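PDB 5C1F: septation protein imp2 from Schizosaccharomyces pombe, which is required for normal septation, takes part in disassembling the medial ring, and anchors cytoskeletal proteins to phospholipid membranes. Local coordinates for residues H126-S131 against Y197-N202; K72-V77 against K249-C254; N102-Y107 against R219-S224. One frame throughout, in Å; residues are numbered along the deposited sequence.

Contact 1 (H126-S131 against Y197-N202); sequences HKDKLS and YARWTN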
loop_
_atom_site.group_PDB
_atom_site.type_symbol
_atom_site.label_atom_id
_atom_site.label_comp_id
_atom_site.label_asym_id
_atom_site.label_seq_id
_atom_site.Cartn_x
_atom_site.Cartn_y
_atom_site.Cartn_z
ATOM N N HIS A 126 -11.269 -39.607 33.939
ATOM C CA HIS A 126 -10.075 -39.403 34.748
ATOM C C HIS A 126 -10.418 -39.208 36.226
ATOM O O HIS A 126 -9.729 -39.731 37.102
ATOM C CB HIS A 126 -9.284 -38.205 34.227
ATOM C CG HIS A 126 -7.919 -38.074 34.827
ATOM N ND1 HIS A 126 -7.602 -37.100 35.749
ATOM C CD2 HIS A 126 -6.790 -38.795 34.636
ATOM C CE1 HIS A 126 -6.333 -37.226 36.099
ATOM N NE2 HIS A 126 -5.818 -38.247 35.438
ATOM N N LYS A 127 -11.483 -38.457 36.498
ATOM C CA LYS A 127 -11.921 -38.231 37.873
ATOM C C LYS A 127 -12.366 -39.531 38.530
ATOM O O LYS A 127 -12.103 -39.756 39.714
ATOM C CB LYS A 127 -13.057 -37.208 37.926
ATOM C CG LYS A 127 -12.593 -35.757 37.944
ATOM C CD LYS A 127 -13.772 -34.806 38.115
ATOM C CE LYS A 127 -13.318 -33.355 38.213
ATOM N NZ LYS A 127 -12.623 -32.909 36.977
ATOM N N ASP A 128 -13.040 -40.381 37.762
ATOM C CA ASP A 128 -13.484 -41.675 38.266
ATOM C C ASP A 128 -12.288 -42.584 38.533
ATOM O O ASP A 128 -12.277 -43.336 39.505
ATOM C CB ASP A 128 -14.448 -42.342 37.282
ATOM C CG ASP A 128 -15.033 -43.636 37.822
ATOM O OD1 ASP A 128 -15.981 -43.569 38.633
ATOM O OD2 ASP A 128 -14.553 -44.721 37.430
ATOM N N LYS A 129 -11.281 -42.504 37.667
ATOM C CA LYS A 129 -10.065 -43.296 37.826
ATOM C C LYS A 129 -9.362 -42.955 39.134
ATOM O O LYS A 129 -8.962 -43.842 39.885
ATOM C CB LYS A 129 -9.115 -43.075 36.650
ATOM C CG LYS A 129 -7.790 -43.813 36.783
ATOM C CD LYS A 129 -6.748 -43.251 35.831
ATOM C CE LYS A 129 -5.371 -43.839 36.107
ATOM N NZ LYS A 129 -4.296 -43.145 35.341
ATOM N N LEU A 130 -9.217 -41.663 39.405
ATOM C CA LEU A 130 -8.591 -41.228 40.645
ATOM C C LEU A 130 -9.497 -41.528 41.837
ATOM O O LEU A 130 -9.015 -41.832 42.928
ATOM C CB LEU A 130 -8.254 -39.737 40.584
ATOM C CG LEU A 130 -7.259 -39.335 39.488
ATOM C CD1 LEU A 130 -7.012 -37.832 39.495
ATOM C CD2 LEU A 130 -5.951 -40.101 39.635
ATOM N N SER A 131 -10.807 -41.454 41.622
ATOM C CA SER A 131 -11.768 -41.724 42.686
ATOM C C SER A 131 -11.691 -43.173 43.159
ATOM O O SER A 131 -11.654 -43.436 44.363
ATOM C CB SER A 131 -13.188 -41.404 42.225
ATOM O OG SER A 131 -14.123 -41.649 43.262
ATOM N N TYR A 197 -9.329 -48.463 35.210
ATOM C CA TYR A 197 -8.087 -48.361 34.448
ATOM C C TYR A 197 -8.263 -48.877 33.024
ATOM O O TYR A 197 -7.711 -48.311 32.079
ATOM C CB TYR A 197 -6.963 -49.134 35.143
ATOM C CG TYR A 197 -6.132 -48.303 36.092
ATOM C CD1 TYR A 197 -6.710 -47.677 37.187
ATOM C CD2 TYR A 197 -4.763 -48.159 35.902
ATOM C CE1 TYR A 197 -5.950 -46.920 38.060
ATOM C CE2 TYR A 197 -3.995 -47.406 36.771
ATOM C CZ TYR A 197 -4.594 -46.788 37.848
ATOM O OH TYR A 197 -3.837 -46.038 38.718
ATOM N N ALA A 198 -9.020 -49.961 32.880
ATOM C CA ALA A 198 -9.297 -50.530 31.568
ATOM C C ALA A 198 -10.075 -49.535 30.722
ATOM O O ALA A 198 -9.776 -49.340 29.543
ATOM C CB ALA A 198 -10.065 -51.834 31.698
ATOM N N ARG A 199 -11.071 -48.901 31.332
ATOM C CA ARG A 199 -11.868 -47.898 30.642
ATOM C C ARG A 199 -11.029 -46.663 30.336
ATOM O O ARG A 199 -11.184 -46.040 29.285
ATOM C CB ARG A 199 -13.096 -47.515 31.471
ATOM C CG ARG A 199 -14.131 -48.623 31.587
ATOM C CD ARG A 199 -15.453 -48.095 32.122
ATOM N NE ARG A 199 -15.300 -47.450 33.422
ATOM C CZ ARG A 199 -15.493 -48.060 34.587
ATOM N NH1 ARG A 199 -15.852 -49.336 34.619
ATOM N NH2 ARG A 199 -15.329 -47.392 35.721
ATOM N N TRP A 200 -10.132 -46.324 31.257
ATOM C CA TRP A 200 -9.256 -45.170 31.089
ATOM C C TRP A 200 -8.300 -45.340 29.912
ATOM O O TRP A 200 -8.111 -44.417 29.120
ATOM C CB TRP A 200 -8.457 -44.916 32.366
ATOM C CG TRP A 200 -7.291 -44.011 32.140
ATOM C CD1 TRP A 200 -5.973 -44.360 32.126
ATOM C CD2 TRP A 200 -7.340 -42.608 31.864
ATOM N NE1 TRP A 200 -5.196 -43.257 31.871
ATOM C CE2 TRP A 200 -6.011 -42.168 31.706
ATOM C CE3 TRP A 200 -8.378 -41.680 31.742
ATOM C CZ2 TRP A 200 -5.694 -40.840 31.433
ATOM C CZ3 TRP A 200 -8.060 -40.363 31.470
ATOM C CH2 TRP A 200 -6.729 -39.955 31.319
ATOM N N THR A 201 -7.696 -46.519 29.813
ATOM C CA THR A 201 -6.761 -46.830 28.737
ATOM C C THR A 201 -7.417 -46.679 27.367
ATOM O O THR A 201 -6.829 -46.106 26.447
ATOM C CB THR A 201 -6.198 -48.260 28.882
ATOM O OG1 THR A 201 -5.370 -48.334 30.050
ATOM C CG2 THR A 201 -5.375 -48.646 27.663
ATOM N N ASN A 202 -8.641 -47.180 27.241
ATOM C CA ASN A 202 -9.375 -47.087 25.983
ATOM C C ASN A 202 -9.804 -45.665 25.652
ATOM O O ASN A 202 -9.753 -45.244 24.497
ATOM C CB ASN A 202 -10.604 -47.995 26.017
ATOM C CG ASN A 202 -10.304 -49.398 25.527
ATOM O OD1 ASN A 202 -9.507 -49.587 24.609
ATOM N ND2 ASN A 202 -10.944 -50.389 26.139
#
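Lys129 is gripped between the aromatic rings of Tyr197 and Trp200, where helices 69-155 and 162-252 of the F-BAR domain run roughly antiparallel; their local axes come within 9.6 Å. From its CB, which points at the partner helix, the chain starts with CG anti to the backbone N (chi1 177°) and stays extended. Lys129 CG passes 3.8 Å from Tyr197 CE1. Lys129 CD, on the opposite side of the zigzag, lies over the face of the Trp200 five-membered ring, 3.9 Å from its centroid, as a CH-pi contact. Lys129 CE again meets the tyrosine and sits over its face, 3.5 Å from Tyr197 CZ. Lys129 NZ then makes a cation-pi contact over the same five-membered ring of Trp200, 4.0 Å from its centroid, and a second, off-centre one with Tyr197. The ammonium's strongest partner is Asp17 OD1, a salt bridge; the other oxygen of Asp17 accepts from His126 NE2, so one carboxylate serves both residues.

His126 lies alongside Trp200, pointing the same way, with CD2 3.5 Å from Trp200 CH2 and the two ring planes 53° apart. Tyr20 stacks on this imidazole. At the margin, Asp128 OD2 and Arg199 form a salt bridge whose hydrogen bond is weak: Arg199 NH2 stands 3.3 Å from Asp128 OD2, which meets the guanidinium at its edge and also accepts from Ser196 OG.

Contact 2 (K72-V77 against K249-C254); sequences KESVQV and KNLEQC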
loop_
_atom_site.group_PDB
_atom_site.type_symbol
_atom_site.label_atom_id
_atom_site.label_comp_id
_atom_site.label_asym_id
_atom_site.label_seq_id
_atom_site.Cartn_x
_atom_site.Cartn_y
_atom_site.Cartn_z
ATOM N N LYS A 72 -3.265 15.383 -21.971
ATOM C CA LYS A 72 -4.316 15.547 -20.972
ATOM C C LYS A 72 -5.034 14.220 -20.736
ATOM O O LYS A 72 -5.364 13.874 -19.601
ATOM C CB LYS A 72 -5.319 16.619 -21.403
ATOM C CG LYS A 72 -6.399 16.903 -20.363
ATOM C CD LYS A 72 -7.452 17.871 -20.890
ATOM C CE LYS A 72 -8.542 18.132 -19.851
ATOM N NZ LYS A 72 -9.549 19.134 -20.320
ATOM N N GLU A 73 -5.265 13.476 -21.813
ATOM C CA GLU A 73 -5.914 12.173 -21.716
ATOM C C GLU A 73 -5.071 11.203 -20.902
ATOM O O GLU A 73 -5.594 10.440 -20.092
ATOM C CB GLU A 73 -6.185 11.596 -23.107
ATOM C CG GLU A 73 -7.266 12.341 -23.876
ATOM C CD GLU A 73 -7.510 11.771 -25.263
ATOM O OE1 GLU A 73 -6.708 10.923 -25.714
ATOM O OE2 GLU A 73 -8.507 12.171 -25.903
ATOM N N SER A 74 -3.761 11.242 -21.119
ATOM C CA SER A 74 -2.839 10.374 -20.401
ATOM C C SER A 74 -2.887 10.620 -18.897
ATOM O O SER A 74 -2.848 9.680 -18.107
ATOM C CB SER A 74 -1.414 10.564 -20.919
ATOM O OG SER A 74 -1.306 10.117 -22.259
ATOM N N VAL A 75 -2.973 11.887 -18.503
ATOM C CA VAL A 75 -3.089 12.219 -17.090
ATOM C C VAL A 75 -4.410 11.679 -16.543
ATOM O O VAL A 75 -4.482 11.188 -15.414
ATOM C CB VAL A 75 -2.997 13.739 -16.856
ATOM C CG1 VAL A 75 -3.159 14.063 -15.385
ATOM C CG2 VAL A 75 -1.667 14.274 -17.375
ATOM N N GLN A 76 -5.455 11.751 -17.358
ATOM C CA GLN A 76 -6.751 11.232 -16.946
ATOM C C GLN A 76 -6.725 9.711 -16.841
ATOM O O GLN A 76 -7.236 9.141 -15.877
ATOM C CB GLN A 76 -7.839 11.687 -17.912
ATOM C CG GLN A 76 -8.148 13.162 -17.790
ATOM C CD GLN A 76 -9.250 13.613 -18.724
ATOM O OE1 GLN A 76 -9.652 12.884 -19.632
ATOM N NE2 GLN A 76 -9.746 14.824 -18.505
ATOM N N VAL A 77 -6.125 9.062 -17.832
ATOM C CA VAL A 77 -5.959 7.615 -17.816
ATOM C C VAL A 77 -5.120 7.188 -16.616
ATOM O O VAL A 77 -5.441 6.215 -15.932
ATOM C CB VAL A 77 -5.308 7.112 -19.121
ATOM C CG1 VAL A 77 -4.806 5.686 -18.965
ATOM C CG2 VAL A 77 -6.299 7.210 -20.275
ATOM N N LYS A 249 0.566 1.782 -22.314
ATOM C CA LYS A 249 -0.018 1.588 -23.641
ATOM C C LYS A 249 -0.648 2.882 -24.131
ATOM O O LYS A 249 -0.555 3.219 -25.307
ATOM C CB LYS A 249 -1.058 0.466 -23.633
ATOM C CG LYS A 249 -0.465 -0.910 -23.412
ATOM C CD LYS A 249 0.616 -1.216 -24.434
ATOM C CE LYS A 249 1.280 -2.553 -24.146
ATOM N NZ LYS A 249 2.363 -2.853 -25.123
ATOM N N ASN A 250 -1.277 3.608 -23.215
ATOM C CA ASN A 250 -1.867 4.897 -23.542
ATOM C C ASN A 250 -0.799 5.933 -23.877
ATOM O O ASN A 250 -0.959 6.733 -24.802
ATOM C CB ASN A 250 -2.731 5.390 -22.384
ATOM C CG ASN A 250 -3.410 6.706 -22.687
ATOM O OD1 ASN A 250 -2.944 7.766 -22.274
ATOM N ND2 ASN A 250 -4.519 6.643 -23.415
ATOM N N LEU A 251 0.294 5.909 -23.124
ATOM C CA LEU A 251 1.406 6.822 -23.357
ATOM C C LEU A 251 2.082 6.544 -24.698
ATOM O O LEU A 251 2.457 7.473 -25.416
ATOM C CB LEU A 251 2.422 6.725 -22.216
ATOM C CG LEU A 251 1.961 7.291 -20.868
ATOM C CD1 LEU A 251 2.892 6.869 -19.738
ATOM C CD2 LEU A 251 1.860 8.809 -20.930
ATOM N N GLU A 252 2.228 5.264 -25.034
ATOM C CA GLU A 252 2.794 4.862 -26.322
ATOM C C GLU A 252 2.016 5.438 -27.503
ATOM O O GLU A 252 2.596 5.761 -28.538
ATOM C CB GLU A 252 2.833 3.338 -26.440
ATOM C CG GLU A 252 3.926 2.665 -25.635
ATOM C CD GLU A 252 3.919 1.153 -25.796
ATOM O OE1 GLU A 252 2.948 0.617 -26.373
ATOM O OE2 GLU A 252 4.884 0.500 -25.349
ATOM N N GLN A 253 0.702 5.557 -27.344
ATOM C CA GLN A 253 -0.159 6.038 -28.422
ATOM C C GLN A 253 -0.312 7.557 -28.423
ATOM O O GLN A 253 -0.999 8.117 -29.275
ATOM C CB GLN A 253 -1.537 5.384 -28.325
ATOM C CG GLN A 253 -1.526 3.888 -28.595
ATOM C CD GLN A 253 -1.013 3.557 -29.984
ATOM O OE1 GLN A 253 -0.052 2.804 -30.139
ATOM N NE2 GLN A 253 -1.657 4.118 -31.003
ATOM N N CYS A 254 0.334 8.222 -27.470
ATOM C CA CYS A 254 0.236 9.672 -27.362
ATOM C C CYS A 254 1.336 10.366 -28.162
ATOM O O CYS A 254 2.486 10.423 -27.736
ATOM C CB CYS A 254 0.292 10.101 -25.896
ATOM S SG CYS A 254 0.029 11.863 -25.635
HETATM O O HOH W 1 -6.992 8.448 -24.683
#
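Asn250 extends its amide across Ser74 and Val77 of helix 69-155, with CG anti to its own backbone N (chi1 -178°). Asn250 OD1 stands 2.9 Å from Ser74 OG and also lies 3.2 Å from Ser74 CA. The serine's one proton has a rival acceptor in the backbone O of Cys70, one turn earlier. On the nitrogen side the amide meets Val77 tip to tip, with Asn250 ND2 3.7 Å from Val77 CG2, so the same flat group makes both a polar and an apolar contact.

Water extends the polar side: it donates to Glu73 OE1 at 2.7 Å and accepts a weak bond from Asn250 ND2 at 3.3 Å. Leu251 closes over the serine, its CD2 3.7 Å from Ser74 CB, while Cys254 brings its CB within 4.0 Å of Ser74 OG. Met226 of the second subunit packs on both Ser74 and Leu251.

Cys254 SG is bonded to Cys70 SG, one turn before Ser74. A disulfide thus ties the chain just past helix 162-252 to the beginning of helix 69-155, beside a small polar patch, where these two antiparallel helices of the F-BAR helical bundle meet and the dimer partner packs against them.

Contact 3 (N102-Y107 against R219-S224); sequences NAFTRY and RHFLKS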
loop_
_atom_site.group_PDB
_atom_site.type_symbol
_atom_site.label_atom_id
_atom_site.label_comp_id
_atom_site.label_asym_id
_atom_site.label_seq_id
_atom_site.Cartn_x
_atom_site.Cartn_y
_atom_site.Cartn_z
ATOM N N ASN A 102 -9.736 -13.255 9.831
ATOM C CA ASN A 102 -10.922 -13.890 10.398
ATOM C C ASN A 102 -10.845 -15.414 10.397
ATOM O O ASN A 102 -11.598 -16.074 11.110
ATOM C CB ASN A 102 -12.179 -13.438 9.653
ATOM C CG ASN A 102 -12.541 -11.994 9.947
ATOM O OD1 ASN A 102 -12.093 -11.420 10.943
ATOM N ND2 ASN A 102 -13.355 -11.398 9.081
ATOM N N ALA A 103 -9.940 -15.968 9.595
ATOM C CA ALA A 103 -9.735 -17.412 9.575
ATOM C C ALA A 103 -9.189 -17.878 10.919
ATOM O O ALA A 103 -9.568 -18.937 11.417
ATOM C CB ALA A 103 -8.797 -17.810 8.444
ATOM N N PHE A 104 -8.299 -17.077 11.502
ATOM C CA PHE A 104 -7.780 -17.351 12.838
ATOM C C PHE A 104 -8.880 -17.204 13.879
ATOM O O PHE A 104 -8.926 -17.954 14.854
ATOM C CB PHE A 104 -6.618 -16.415 13.182
ATOM C CG PHE A 104 -5.435 -16.562 12.275
ATOM C CD1 PHE A 104 -4.516 -17.579 12.475
ATOM C CD2 PHE A 104 -5.239 -15.684 11.222
ATOM C CE1 PHE A 104 -3.424 -17.719 11.639
ATOM C CE2 PHE A 104 -4.151 -15.819 10.385
ATOM C CZ PHE A 104 -3.241 -16.838 10.594
ATOM N N THR A 105 -9.758 -16.229 13.665
ATOM C CA THR A 105 -10.873 -15.978 14.573
ATOM C C THR A 105 -11.838 -17.157 14.584
ATOM O O THR A 105 -12.272 -17.605 15.646
ATOM C CB THR A 105 -11.640 -14.697 14.193
ATOM O OG1 THR A 105 -10.758 -13.570 14.259
ATOM C CG2 THR A 105 -12.811 -14.475 15.139
ATOM N N ARG A 106 -12.159 -17.658 13.393
ATOM C CA ARG A 106 -13.052 -18.801 13.249
ATOM C C ARG A 106 -12.408 -20.071 13.801
ATOM O O ARG A 106 -13.098 -20.966 14.284
ATOM C CB ARG A 106 -13.451 -18.994 11.778
ATOM C CG ARG A 106 -14.292 -17.848 11.210
ATOM C CD ARG A 106 -14.789 -18.124 9.788
ATOM N NE ARG A 106 -13.700 -18.245 8.819
ATOM C CZ ARG A 106 -13.280 -17.262 8.025
ATOM N NH1 ARG A 106 -12.284 -17.477 7.179
ATOM N NH2 ARG A 106 -13.855 -16.066 8.072
ATOM N N TYR A 107 -11.082 -20.140 13.737
ATOM C CA TYR A 107 -10.345 -21.270 14.285
ATOM C C TYR A 107 -10.411 -21.265 15.810
ATOM O O TYR A 107 -10.619 -22.306 16.432
ATOM C CB TYR A 107 -8.885 -21.257 13.827
ATOM C CG TYR A 107 -8.109 -22.451 14.334
ATOM C CD1 TYR A 107 -8.077 -23.635 13.613
ATOM C CD2 TYR A 107 -7.433 -22.405 15.549
ATOM C CE1 TYR A 107 -7.384 -24.736 14.078
ATOM C CE2 TYR A 107 -6.740 -23.500 16.024
ATOM C CZ TYR A 107 -6.716 -24.664 15.284
ATOM O OH TYR A 107 -6.027 -25.759 15.749
ATOM N N ARG A 219 -1.732 -27.534 11.867
ATOM C CA ARG A 219 -0.565 -27.210 11.063
ATOM C C ARG A 219 -0.933 -27.034 9.594
ATOM O O ARG A 219 -0.378 -26.172 8.912
ATOM C CB ARG A 219 0.508 -28.287 11.234
ATOM C CG ARG A 219 1.034 -28.363 12.660
ATOM C CD ARG A 219 2.237 -29.279 12.795
ATOM N NE ARG A 219 2.757 -29.259 14.159
ATOM C CZ ARG A 219 3.806 -28.547 14.555
ATOM N NH1 ARG A 219 4.472 -27.799 13.684
ATOM N NH2 ARG A 219 4.197 -28.589 15.821
ATOM N N HIS A 220 -1.869 -27.843 9.110
ATOM C CA HIS A 220 -2.381 -27.664 7.756
ATOM C C HIS A 220 -3.103 -26.327 7.647
ATOM O O HIS A 220 -2.972 -25.620 6.647
ATOM C CB HIS A 220 -3.318 -28.805 7.364
ATOM C CG HIS A 220 -2.610 -30.063 6.968
ATOM N ND1 HIS A 220 -1.865 -30.165 5.815
ATOM C CD2 HIS A 220 -2.545 -31.277 7.568
ATOM C CE1 HIS A 220 -1.364 -31.387 5.722
ATOM N NE2 HIS A 220 -1.762 -32.079 6.773
ATOM N N PHE A 221 -3.860 -25.985 8.685
ATOM C CA PHE A 221 -4.594 -24.727 8.709
ATOM C C PHE A 221 -3.650 -23.529 8.604
ATOM O O PHE A 221 -3.842 -22.649 7.766
ATOM C CB PHE A 221 -5.438 -24.617 9.980
ATOM C CG PHE A 221 -5.903 -23.219 10.274
ATOM C CD1 PHE A 221 -6.947 -22.656 9.556
ATOM C CD2 PHE A 221 -5.287 -22.462 11.259
ATOM C CE1 PHE A 221 -7.371 -21.363 9.820
ATOM C CE2 PHE A 221 -5.705 -21.169 11.526
ATOM C CZ PHE A 221 -6.747 -20.619 10.805
ATOM N N LEU A 222 -2.630 -23.506 9.455
ATOM C CA LEU A 222 -1.692 -22.387 9.492
ATOM C C LEU A 222 -0.940 -22.224 8.172
ATOM O O LEU A 222 -0.718 -21.103 7.719
ATOM C CB LEU A 222 -0.707 -22.557 10.652
ATOM C CG LEU A 222 -1.326 -22.332 12.034
ATOM C CD1 LEU A 222 -0.308 -22.525 13.150
ATOM C CD2 LEU A 222 -1.953 -20.949 12.113
ATOM N N LYS A 223 -0.561 -23.341 7.555
ATOM C CA LYS A 223 0.095 -23.303 6.249
ATOM C C LYS A 223 -0.816 -22.724 5.162
ATOM O O LYS A 223 -0.390 -21.884 4.370
ATOM C CB LYS A 223 0.557 -24.705 5.838
ATOM C CG LYS A 223 1.782 -25.211 6.587
ATOM C CD LYS A 223 2.174 -26.605 6.108
ATOM C CE LYS A 223 2.406 -26.627 4.605
ATOM N NZ LYS A 223 2.638 -28.007 4.090
ATOM N N SER A 224 -2.067 -23.176 5.130
ATOM C CA SER A 224 -3.009 -22.749 4.096
ATOM C C SER A 224 -3.332 -21.260 4.197
ATOM O O SER A 224 -3.464 -20.581 3.181
ATOM C CB SER A 224 -4.305 -23.565 4.173
ATOM O OG SER A 224 -5.012 -23.293 5.371
#
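Phe221 sets one ring face against Tyr107 and its edge toward Phe104, and the three form an aromatic cluster between helices 69-155 and 162-252 of the F-BAR bundle. The local axes are 11.2 Å apart and run almost antiparallel, and the Phe221 ring spans much of the space between them.

The ring contacts are of two kinds. Phe221 and Tyr107 make an offset stack: the centroids are 4.7 Å apart, the planes tilt by 15°, and Tyr107 CD1 lies over the Phe221 face toward its rim. Phe221 and Phe104 make an offset edge-to-face pair instead, the edge of Phe221 turned toward the face of Phe104 with the planes at 81°. Phe221 CG is anti to the backbone N (chi1 163°), on a CB that points toward the other helix.

Aliphatic contacts fill in around the rings. Leu222 CD2 meets the edge of Phe104, 3.6 Å from Phe104 CE1. Ala103 CB lies 4.1 Å from Phe221 CE1, and Tyr107 CB is 3.8 Å from Phe221 CZ.

A backbone oxygen also touches the ring: Ala103 O comes within 3.3 Å of Phe221 CZ while accepting the helical hydrogen bond from Tyr107 N. Leu37 of helix 18-59 packs on Phe104 as well, bringing a third helix to the cluster.

An alanine in place of Phe221 would probably open a gap between the helices, leaving Tyr107 without its stacking partner and the face of Phe104 without the edge turned toward it.

Between these two segments there are neither hydrogen bonds nor salt bridges, so their association here probably rests on dispersion and ring electrostatics among the aromatic and aliphatic groups, with the Ala103 carbonyl against the ring.

All three contacts join helix 69-155 to helix 162-252, spaced along one long antiparallel pair. Contact 3 lies near the middle, its centre about 5 Å from that of the chain, while contacts 1 and 2 are on opposite sides of the chain's centre. Centre to centre, contact 3 is about 34 Å from contact 1 and about 44 Å from contact 2; contacts 1 and 2 are about 78 Å apart, and none touches another. The dimer brings contacts 2 and 3 together across the subunits: Lys223 NZ of contact 3 donates to Cys254 O of the second subunit, so the middle of one chain meets the disulfide-bearing end of the helix pair in the other.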